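Long-range contacts in iron dependent repressor (Sulfolobus solfataricus, PDB 2X4H), which probably acts as a metal-dependent DNA-binding transcription regulator of the DtxR/MntR family, and holds several zinc ions in this crystal: residues C[15-19]-C[51-55]; C[80-85]-C[110-115]; C[86-90]-C[131-137]. All coordinates share one frame; numbering follows the deposited sequence.

Contact 1: residues C[15-19]-C[51-55]; sequences EFSYL and EVSHL. With ZN (zinc ion), chain K; ZN (zinc ion), chain L.
Y18 and E51 meet between helices 13-27 and 45-57 of the helix-turn-helix domain, whose third helix and following strand pair fit a winged helix. The short helical segments cross at 91°, with axes 11.4 Å apart, and side chains fill that distance. The tight part is apolar. E51 CG lies over one face of the Y18 ring, 3.8 Å from its centroid, a CH-pi contact toward the ring's rim. L55 splits its branches: CD1 sits 4.0 Å from Y18 CB and also meets L19 CD2, while CD2 packs on E15 CG at 3.6 Å. Replacing the ring by an alanine would probably open a gap between the helices and remove the face on which E51 CG rests. The looser margin is V52 CG2, grazing the ring edge 4.5 Å from Y18 CD2. The zinc side is polar: no hydrogen bond crosses between the segments, but E15 and E51 share a zinc with E50 and H54 of the second subunit, while K58 and S12 N hold E15 OE1. With E51 CG swung opposite the backbone nitrogen (chi1 -177°) and the chain bent at chi2, E51 OE2 comes to 1.8 Å from the zinc that E15 OE2 binds at 2.1 Å.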
loop_
_atom_site.group_PDB
_atom_site.type_symbol
_atom_site.label_atom_id
_atom_site.label_comp_id
_atom_site.label_asym_id
_atom_site.label_seq_id
_atom_site.Cartn_x
_atom_site.Cartn_y
_atom_site.Cartn_z
ATOM N N GLU C 15 -5.281 10.016 1.129
ATOM C CA GLU C 15 -4.696 9.614 2.402
ATOM C C GLU C 15 -4.789 10.719 3.431
ATOM O O GLU C 15 -5.141 10.480 4.601
ATOM C CB GLU C 15 -3.239 9.192 2.210
ATOM C CG GLU C 15 -3.056 7.782 1.618
ATOM C CD GLU C 15 -1.631 7.490 1.186
ATOM O OE1 GLU C 15 -0.843 8.426 1.040
ATOM O OE2 GLU C 15 -1.267 6.315 0.971
ATOM N N PHE C 16 -4.498 11.942 2.989
ATOM C CA PHE C 16 -4.678 13.107 3.812
ATOM C C PHE C 16 -6.069 13.165 4.457
ATOM O O PHE C 16 -6.177 13.381 5.659
ATOM C CB PHE C 16 -4.440 14.355 2.968
ATOM C CG PHE C 16 -4.426 15.621 3.739
ATOM C CD1 PHE C 16 -3.487 15.829 4.733
ATOM C CD2 PHE C 16 -5.306 16.649 3.423
ATOM C CE1 PHE C 16 -3.441 17.025 5.420
ATOM C CE2 PHE C 16 -5.264 17.845 4.112
ATOM C CZ PHE C 16 -4.337 18.026 5.118
ATOM N N SER C 17 -7.118 13.002 3.653
ATOM C CA SER C 17 -8.502 12.952 4.161
ATOM C C SER C 17 -8.726 11.870 5.218
ATOM O O SER C 17 -9.397 12.101 6.222
ATOM C CB SER C 17 -9.486 12.742 3.009
ATOM O OG SER C 17 -9.645 13.946 2.299
ATOM N N TYR C 18 -8.175 10.679 4.970
ATOM C CA TYR C 18 -8.249 9.596 5.946
ATOM C C TYR C 18 -7.653 10.049 7.254
ATOM O O TYR C 18 -8.273 9.903 8.295
ATOM C CB TYR C 18 -7.480 8.358 5.472
ATOM C CG TYR C 18 -8.278 7.359 4.685
ATOM C CD1 TYR C 18 -8.695 7.634 3.382
ATOM C CD2 TYR C 18 -8.571 6.103 5.218
ATOM C CE1 TYR C 18 -9.425 6.703 2.641
ATOM C CE2 TYR C 18 -9.287 5.165 4.486
ATOM C CZ TYR C 18 -9.709 5.465 3.200
ATOM O OH TYR C 18 -10.419 4.525 2.489
ATOM N N LEU C 19 -6.443 10.598 7.194
ATOM C CA LEU C 19 -5.708 10.960 8.400
ATOM C C LEU C 19 -6.362 12.082 9.174
ATOM O O LEU C 19 -6.270 12.108 10.401
ATOM C CB LEU C 19 -4.262 11.353 8.101
ATOM C CG LEU C 19 -3.352 10.303 7.464
ATOM C CD1 LEU C 19 -1.934 10.832 7.429
ATOM C CD2 LEU C 19 -3.418 8.948 8.184
ATOM N N GLU C 51 -7.295 0.378 2.782
ATOM C CA GLU C 51 -6.450 1.581 2.784
ATOM C C GLU C 51 -5.748 1.708 4.120
ATOM O O GLU C 51 -4.543 1.949 4.170
ATOM C CB GLU C 51 -7.236 2.848 2.426
ATOM C CG GLU C 51 -6.378 4.158 2.329
ATOM C CD GLU C 51 -5.290 4.083 1.272
ATOM O OE1 GLU C 51 -5.269 3.124 0.499
ATOM O OE2 GLU C 51 -4.428 4.970 1.181
ATOM N N VAL C 52 -6.472 1.487 5.211
ATOM C CA VAL C 52 -5.831 1.528 6.526
ATOM C C VAL C 52 -4.599 0.612 6.620
ATOM O O VAL C 52 -3.604 1.000 7.215
ATOM C CB VAL C 52 -6.828 1.308 7.672
ATOM C CG1 VAL C 52 -6.097 1.034 8.983
ATOM C CG2 VAL C 52 -7.714 2.551 7.835
ATOM N N SER C 53 -4.607 -0.555 5.987
ATOM C CA SER C 53 -3.445 -1.454 6.102
ATOM C C SER C 53 -2.246 -0.933 5.323
ATOM O O SER C 53 -1.110 -1.076 5.761
ATOM C CB SER C 53 -3.787 -2.930 5.740
ATOM O OG SER C 53 -4.159 -3.058 4.394
ATOM N N HIS C 54 -2.501 -0.264 4.206
ATOM C CA HIS C 54 -1.448 0.498 3.525
ATOM C C HIS C 54 -0.892 1.685 4.310
ATOM O O HIS C 54 0.312 1.951 4.255
ATOM C CB HIS C 54 -1.923 0.946 2.145
ATOM C CG HIS C 54 -2.048 -0.192 1.177
ATOM N ND1 HIS C 54 -0.988 -1.017 0.879
ATOM C CD2 HIS C 54 -3.094 -0.643 0.451
ATOM C CE1 HIS C 54 -1.372 -1.931 0.007
ATOM N NE2 HIS C 54 -2.649 -1.732 -0.264
ATOM N N LEU C 55 -1.760 2.389 5.031
ATOM C CA LEU C 55 -1.327 3.502 5.886
ATOM C C LEU C 55 -0.511 2.992 7.077
ATOM O O LEU C 55 0.423 3.660 7.518
ATOM C CB LEU C 55 -2.525 4.327 6.381
ATOM C CG LEU C 55 -3.315 5.188 5.389
ATOM C CD1 LEU C 55 -4.624 5.664 6.014
ATOM C CD2 LEU C 55 -2.495 6.374 4.926
HETATM ZN ZN ZN K . -2.906 5.110 0.315
HETATM ZN ZN ZN L . -3.924 -2.757 -1.356
#

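Contact 2: residues C[80-85]-C[110-115]; sequences YLIKAH and DYLIPE. With ZN (zinc ion), chain M.
A second-shell carboxylate of the zinc site in the metal-binding and dimerisation domain joins helix 72-94 to the loop before helix 115-124: H85 ND1 donates to D110 OD2 over 3.0 Å. The N-H...O angle is 143°. The acceptor lies almost in the imidazole plane and is met nearly along its C-O axis, although ring and carboxylate are turned 65° against each other. This His-carboxylate hydrogen bond fixes the rotation of the imidazole, and H85 NE2 binds zinc at 1.9 Å; E89, C103 and a water complete that metal's shell. The negative charge may also make the ring a stronger zinc ligand, though R13 would offset part of it. D110 CG stands between the residue's backbone nitrogen and carbonyl carbon (chi1 51°); OD1 takes a salt bridge from R13 and a weak bond from the Y111 N-H. Beside it, L81 CD1 lies 3.8 Å from Y111 CA, and A84 CB rests 3.7 Å from D110 O. One helical turn before A84, Y80 reaches along the loop. Y80 OH points at I113 O, in the ring plane, as a hydrogen bond modelled at a doubtfully short 2.4 Å. The ring flank also covers the start of helix 115-124, where P114 holds the N-cap position and Y80 CE1 is 3.6 Å from E115 CA. Beyond this loop, I113 packs on F109 of the third subunit.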
loop_
_atom_site.group_PDB
_atom_site.type_symbol
_atom_site.label_atom_id
_atom_site.label_comp_id
_atom_site.label_asym_id
_atom_site.label_seq_id
_atom_site.Cartn_x
_atom_site.Cartn_y
_atom_site.Cartn_z
ATOM N N TYR C 80 2.859 18.503 7.105
ATOM C CA TYR C 80 3.742 18.737 5.992
ATOM C C TYR C 80 2.941 19.020 4.696
ATOM O O TYR C 80 3.303 19.929 3.927
ATOM C CB TYR C 80 4.759 17.611 5.813
ATOM C CG TYR C 80 5.445 17.806 4.525
ATOM C CD1 TYR C 80 6.310 18.893 4.336
ATOM C CD2 TYR C 80 5.156 16.988 3.435
ATOM C CE1 TYR C 80 6.895 19.131 3.089
ATOM C CE2 TYR C 80 5.746 17.211 2.186
ATOM C CZ TYR C 80 6.614 18.266 2.023
ATOM O OH TYR C 80 7.189 18.433 0.789
ATOM N N LEU C 81 1.836 18.311 4.474
ATOM C CA LEU C 81 0.985 18.641 3.316
ATOM C C LEU C 81 0.275 20.020 3.451
ATOM O O LEU C 81 0.073 20.735 2.459
ATOM C CB LEU C 81 -0.027 17.537 3.050
ATOM C CG LEU C 81 -1.011 17.686 1.892
ATOM C CD1 LEU C 81 -0.314 18.216 0.660
ATOM C CD2 LEU C 81 -1.654 16.317 1.591
ATOM N N ILE C 82 -0.097 20.381 4.673
ATOM C CA ILE C 82 -0.766 21.652 4.940
ATOM C C ILE C 82 0.198 22.779 4.658
ATOM O O ILE C 82 -0.149 23.746 3.982
ATOM C CB ILE C 82 -1.293 21.726 6.383
ATOM C CG1 ILE C 82 -2.561 20.860 6.532
ATOM C CG2 ILE C 82 -1.559 23.202 6.786
ATOM C CD1 ILE C 82 -3.047 20.619 7.971
ATOM N N LYS C 83 1.420 22.633 5.158
ATOM C CA LYS C 83 2.524 23.541 4.874
ATOM C C LYS C 83 2.770 23.622 3.366
ATOM O O LYS C 83 2.934 24.700 2.819
ATOM C CB LYS C 83 3.787 23.065 5.619
ATOM C CG LYS C 83 4.996 23.987 5.509
ATOM C CD LYS C 83 6.216 23.565 6.330
ATOM C CE LYS C 83 7.317 24.624 6.176
ATOM N NZ LYS C 83 8.577 24.374 6.950
ATOM N N ALA C 84 2.789 22.487 2.677
ATOM C CA ALA C 84 3.053 22.490 1.229
ATOM C C ALA C 84 1.962 23.225 0.448
ATOM O O ALA C 84 2.276 24.041 -0.408
ATOM C CB ALA C 84 3.246 21.049 0.676
ATOM N N HIS C 85 0.702 22.950 0.766
ATOM C CA HIS C 85 -0.427 23.564 0.091
ATOM C C HIS C 85 -0.357 25.091 0.245
ATOM O O HIS C 85 -0.409 25.842 -0.736
ATOM C CB HIS C 85 -1.775 23.004 0.633
ATOM C CG HIS C 85 -2.983 23.737 0.124
ATOM N ND1 HIS C 85 -3.452 23.600 -1.170
ATOM C CD2 HIS C 85 -3.764 24.680 0.714
ATOM C CE1 HIS C 85 -4.493 24.400 -1.338
ATOM N NE2 HIS C 85 -4.683 25.091 -0.221
ATOM N N ASP C 110 0.778 20.042 -4.915
ATOM C CA ASP C 110 1.340 20.242 -3.575
ATOM C C ASP C 110 1.828 18.962 -2.928
ATOM O O ASP C 110 2.922 18.947 -2.406
ATOM C CB ASP C 110 0.383 20.990 -2.631
ATOM C CG ASP C 110 -1.011 20.406 -2.577
ATOM O OD1 ASP C 110 -1.231 19.218 -2.960
ATOM O OD2 ASP C 110 -1.921 21.149 -2.127
ATOM N N TYR C 111 1.025 17.901 -2.994
ATOM C CA TYR C 111 1.330 16.604 -2.361
ATOM C C TYR C 111 2.511 15.847 -2.996
ATOM O O TYR C 111 2.990 14.876 -2.438
ATOM C CB TYR C 111 0.078 15.694 -2.373
ATOM C CG TYR C 111 -0.355 15.245 -3.773
ATOM C CD1 TYR C 111 -0.046 13.966 -4.237
ATOM C CD2 TYR C 111 -1.057 16.100 -4.630
ATOM C CE1 TYR C 111 -0.415 13.551 -5.517
ATOM C CE2 TYR C 111 -1.420 15.700 -5.913
ATOM C CZ TYR C 111 -1.103 14.416 -6.344
ATOM O OH TYR C 111 -1.457 13.996 -7.598
ATOM N N LEU C 112 2.981 16.292 -4.163
ATOM C CA LEU C 112 4.130 15.655 -4.827
ATOM C C LEU C 112 5.465 16.346 -4.513
ATOM O O LEU C 112 6.516 15.798 -4.812
ATOM C CB LEU C 112 3.891 15.597 -6.351
ATOM C CG LEU C 112 2.780 14.586 -6.677
ATOM C CD1 LEU C 112 2.039 14.923 -7.957
ATOM C CD2 LEU C 112 3.305 13.125 -6.710
ATOM N N ILE C 113 5.436 17.539 -3.919
ATOM C CA ILE C 113 6.673 18.297 -3.717
ATOM C C ILE C 113 7.434 17.727 -2.518
ATOM O O ILE C 113 6.853 17.580 -1.457
ATOM C CB ILE C 113 6.422 19.821 -3.486
ATOM C CG1 ILE C 113 5.617 20.448 -4.637
ATOM C CG2 ILE C 113 7.729 20.570 -3.376
ATOM C CD1 ILE C 113 6.241 20.277 -5.977
ATOM N N PRO C 114 8.726 17.387 -2.693
ATOM C CA PRO C 114 9.612 16.969 -1.595
ATOM C C PRO C 114 9.841 18.025 -0.497
ATOM O O PRO C 114 9.815 19.244 -0.759
ATOM C CB PRO C 114 10.935 16.690 -2.296
ATOM C CG PRO C 114 10.566 16.383 -3.712
ATOM C CD PRO C 114 9.372 17.215 -4.009
ATOM N N GLU C 115 10.085 17.514 0.708
ATOM C CA GLU C 115 10.225 18.277 1.943
ATOM C C GLU C 115 11.213 19.409 1.822
ATOM O O GLU C 115 10.942 20.542 2.272
ATOM C CB GLU C 115 10.667 17.335 3.082
ATOM C CG GLU C 115 11.036 18.038 4.424
ATOM C CD GLU C 115 11.527 17.081 5.528
ATOM O OE1 GLU C 115 11.380 15.829 5.403
ATOM O OE2 GLU C 115 12.060 17.599 6.539
HETATM ZN ZN ZN M . -6.058 26.440 -0.268
HETATM O O HOH W 1 -6.010 26.584 1.948
#

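Contact 3: residues C[86-90]-C[131-137]; sequences RVIEI and CPHGLEI. With ZN (zinc ion), chain N; ZN (zinc ion), chain M.
C131 and E89 are fellow ligands in a dinuclear zinc site formed where the C-terminal loop folds over helix 72-94. C131 SG binds one zinc at 2.4 Å, and its CB packs on the aliphatic part of R86. P132 follows in the type I turn from C131 to G134, its CD against E89 CB and I90 CG1. H133 ND1 then binds the same zinc at 2.2 Å, joining E89, which bridges the metals with OE1 at 1.9 Å from this zinc and OE2 at 2.1 Å from the one it shares with H85 and C103; one water bridges the two ions. The H133 backbone N-H gives a weak bond back to C131 SG. Past the turn, L135 CB covers the centre of one guanidinium face of R86, 3.4 Å from CZ. E136 offers its carbonyl at the edge of that group: R86 NH1 donates to E136 O over a short 2.5 Å, at 149°. The R86 chain, extended from CG to NE, carries the guanidinium out to this point. I137 closes the loop onto the helix: its CG1 lies by R86 CB, its CG2 by V87, and its CD1 3.6 Å from I90 CD1.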
loop_
_atom_site.group_PDB
_atom_site.type_symbol
_atom_site.label_atom_id
_atom_site.label_comp_id
_atom_site.label_asym_id
_atom_site.label_seq_id
_atom_site.Cartn_x
_atom_site.Cartn_y
_atom_site.Cartn_z
ATOM N N ARG C 86 -0.160 25.540 1.475
ATOM C CA ARG C 86 -0.270 26.945 1.819
ATOM C C ARG C 86 0.973 27.774 1.436
ATOM O O ARG C 86 0.850 28.936 1.007
ATOM C CB ARG C 86 -0.612 27.037 3.313
ATOM C CG ARG C 86 -2.014 26.536 3.602
ATOM C CD ARG C 86 -2.396 26.495 5.077
ATOM N NE ARG C 86 -3.744 25.947 5.206
ATOM C CZ ARG C 86 -4.350 25.602 6.341
ATOM N NH1 ARG C 86 -3.755 25.692 7.515
ATOM N NH2 ARG C 86 -5.568 25.100 6.287
ATOM N N VAL C 87 2.163 27.191 1.559
ATOM C CA VAL C 87 3.361 27.840 1.045
ATOM C C VAL C 87 3.276 28.020 -0.479
ATOM O O VAL C 87 3.565 29.100 -0.991
ATOM C CB VAL C 87 4.629 27.075 1.450
ATOM C CG1 VAL C 87 5.850 27.605 0.705
ATOM C CG2 VAL C 87 4.819 27.140 2.984
ATOM N N ILE C 88 2.867 26.983 -1.209
ATOM C CA ILE C 88 2.659 27.121 -2.652
ATOM C C ILE C 88 1.628 28.211 -2.959
ATOM O O ILE C 88 1.864 29.041 -3.828
ATOM C CB ILE C 88 2.264 25.787 -3.311
ATOM C CG1 ILE C 88 3.506 24.918 -3.527
ATOM C CG2 ILE C 88 1.629 26.029 -4.690
ATOM C CD1 ILE C 88 3.191 23.473 -3.733
ATOM N N GLU C 89 0.518 28.252 -2.224
ATOM C CA GLU C 89 -0.484 29.280 -2.463
ATOM C C GLU C 89 0.109 30.677 -2.427
ATOM O O GLU C 89 -0.244 31.513 -3.246
ATOM C CB GLU C 89 -1.595 29.258 -1.419
ATOM C CG GLU C 89 -2.521 28.119 -1.527
ATOM C CD GLU C 89 -3.831 28.345 -0.788
ATOM O OE1 GLU C 89 -3.839 29.003 0.295
ATOM O OE2 GLU C 89 -4.851 27.805 -1.287
ATOM N N ILE C 90 0.967 30.930 -1.438
ATOM C CA ILE C 90 1.595 32.226 -1.273
ATOM C C ILE C 90 2.471 32.573 -2.460
ATOM O O ILE C 90 2.415 33.708 -2.955
ATOM C CB ILE C 90 2.411 32.333 0.031
ATOM C CG1 ILE C 90 1.457 32.433 1.227
ATOM C CG2 ILE C 90 3.334 33.591 0.020
ATOM C CD1 ILE C 90 2.117 32.369 2.583
ATOM N N CYS C 131 -1.803 31.448 5.164
ATOM C CA CYS C 131 -2.036 31.457 3.725
ATOM C C CYS C 131 -2.964 32.616 3.398
ATOM O O CYS C 131 -3.438 33.298 4.305
ATOM C CB CYS C 131 -2.618 30.107 3.274
ATOM S SG CYS C 131 -4.385 29.876 3.548
ATOM N N PRO C 132 -3.210 32.871 2.110
ATOM C CA PRO C 132 -4.093 33.985 1.720
ATOM C C PRO C 132 -5.576 33.822 2.124
ATOM O O PRO C 132 -6.327 34.790 2.041
ATOM C CB PRO C 132 -3.976 34.008 0.202
ATOM C CG PRO C 132 -2.759 33.206 -0.110
ATOM C CD PRO C 132 -2.713 32.153 0.927
ATOM N N HIS C 133 -5.988 32.619 2.541
ATOM C CA HIS C 133 -7.329 32.403 3.108
ATOM C C HIS C 133 -7.322 32.629 4.623
ATOM O O HIS C 133 -8.352 32.484 5.263
ATOM C CB HIS C 133 -7.859 30.987 2.741
ATOM C CG HIS C 133 -7.821 30.735 1.271
ATOM N ND1 HIS C 133 -6.720 30.190 0.644
ATOM C CD2 HIS C 133 -8.689 31.069 0.287
ATOM C CE1 HIS C 133 -6.917 30.193 -0.661
ATOM N NE2 HIS C 133 -8.111 30.704 -0.903
ATOM N N GLY C 134 -6.168 32.976 5.194
ATOM C CA GLY C 134 -6.061 33.245 6.628
ATOM C C GLY C 134 -5.984 31.995 7.496
ATOM O O GLY C 134 -6.415 32.013 8.658
ATOM N N LEU C 135 -5.447 30.908 6.952
ATOM C CA LEU C 135 -5.290 29.682 7.723
ATOM C C LEU C 135 -3.809 29.426 7.995
ATOM O O LEU C 135 -2.962 29.783 7.181
ATOM C CB LEU C 135 -5.952 28.525 6.993
ATOM C CG LEU C 135 -7.439 28.694 6.597
ATOM C CD1 LEU C 135 -7.854 27.603 5.575
ATOM C CD2 LEU C 135 -8.396 28.725 7.811
ATOM N N GLU C 136 -3.508 28.829 9.149
ATOM C CA GLU C 136 -2.140 28.696 9.684
ATOM C C GLU C 136 -1.233 27.802 8.888
ATOM O O GLU C 136 -1.638 26.742 8.429
ATOM C CB GLU C 136 -2.150 28.136 11.103
ATOM C CG GLU C 136 -1.852 29.139 12.158
ATOM C CD GLU C 136 -2.141 28.626 13.549
ATOM O OE1 GLU C 136 -1.744 27.483 13.860
ATOM O OE2 GLU C 136 -2.776 29.370 14.325
ATOM N N ILE C 137 0.026 28.197 8.793
ATOM C CA ILE C 137 1.020 27.416 8.103
ATOM C C ILE C 137 1.898 26.766 9.150
ATOM O O ILE C 137 2.545 27.444 9.883
ATOM C CB ILE C 137 1.844 28.318 7.163
ATOM C CG1 ILE C 137 0.948 28.872 6.062
ATOM C CG2 ILE C 137 3.032 27.567 6.564
ATOM C CD1 ILE C 137 1.666 29.857 5.068
HETATM ZN ZN ZN N . -5.246 28.911 1.558
HETATM ZN ZN ZN M . -6.058 26.440 -0.268
HETATM O O HOH W 1 -6.010 26.584 1.948
#

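Contact 1 closes within the N-terminal DNA-binding range before contacts 2 and 3 open in the metal-binding and dimerisation range; the segments of those two alternate. They share helix 72-94 on successive turns; their centres are about 12 Å apart, and both reach the zinc bound by H85 and E89, with its water. I88, on the helix in contact 3, packs on D110 and I113 of the contact 2 loop. Contact 1 lies about 16 Å from contact 2 and about 24 Å from contact 3, centre to centre, yet F16 packs on L81 and I82. Helix 72-94 thus physically joins the DNA-binding part to the dinuclear site, which would be consistent with metal-responsive DNA binding as in DtxR/MntR relatives.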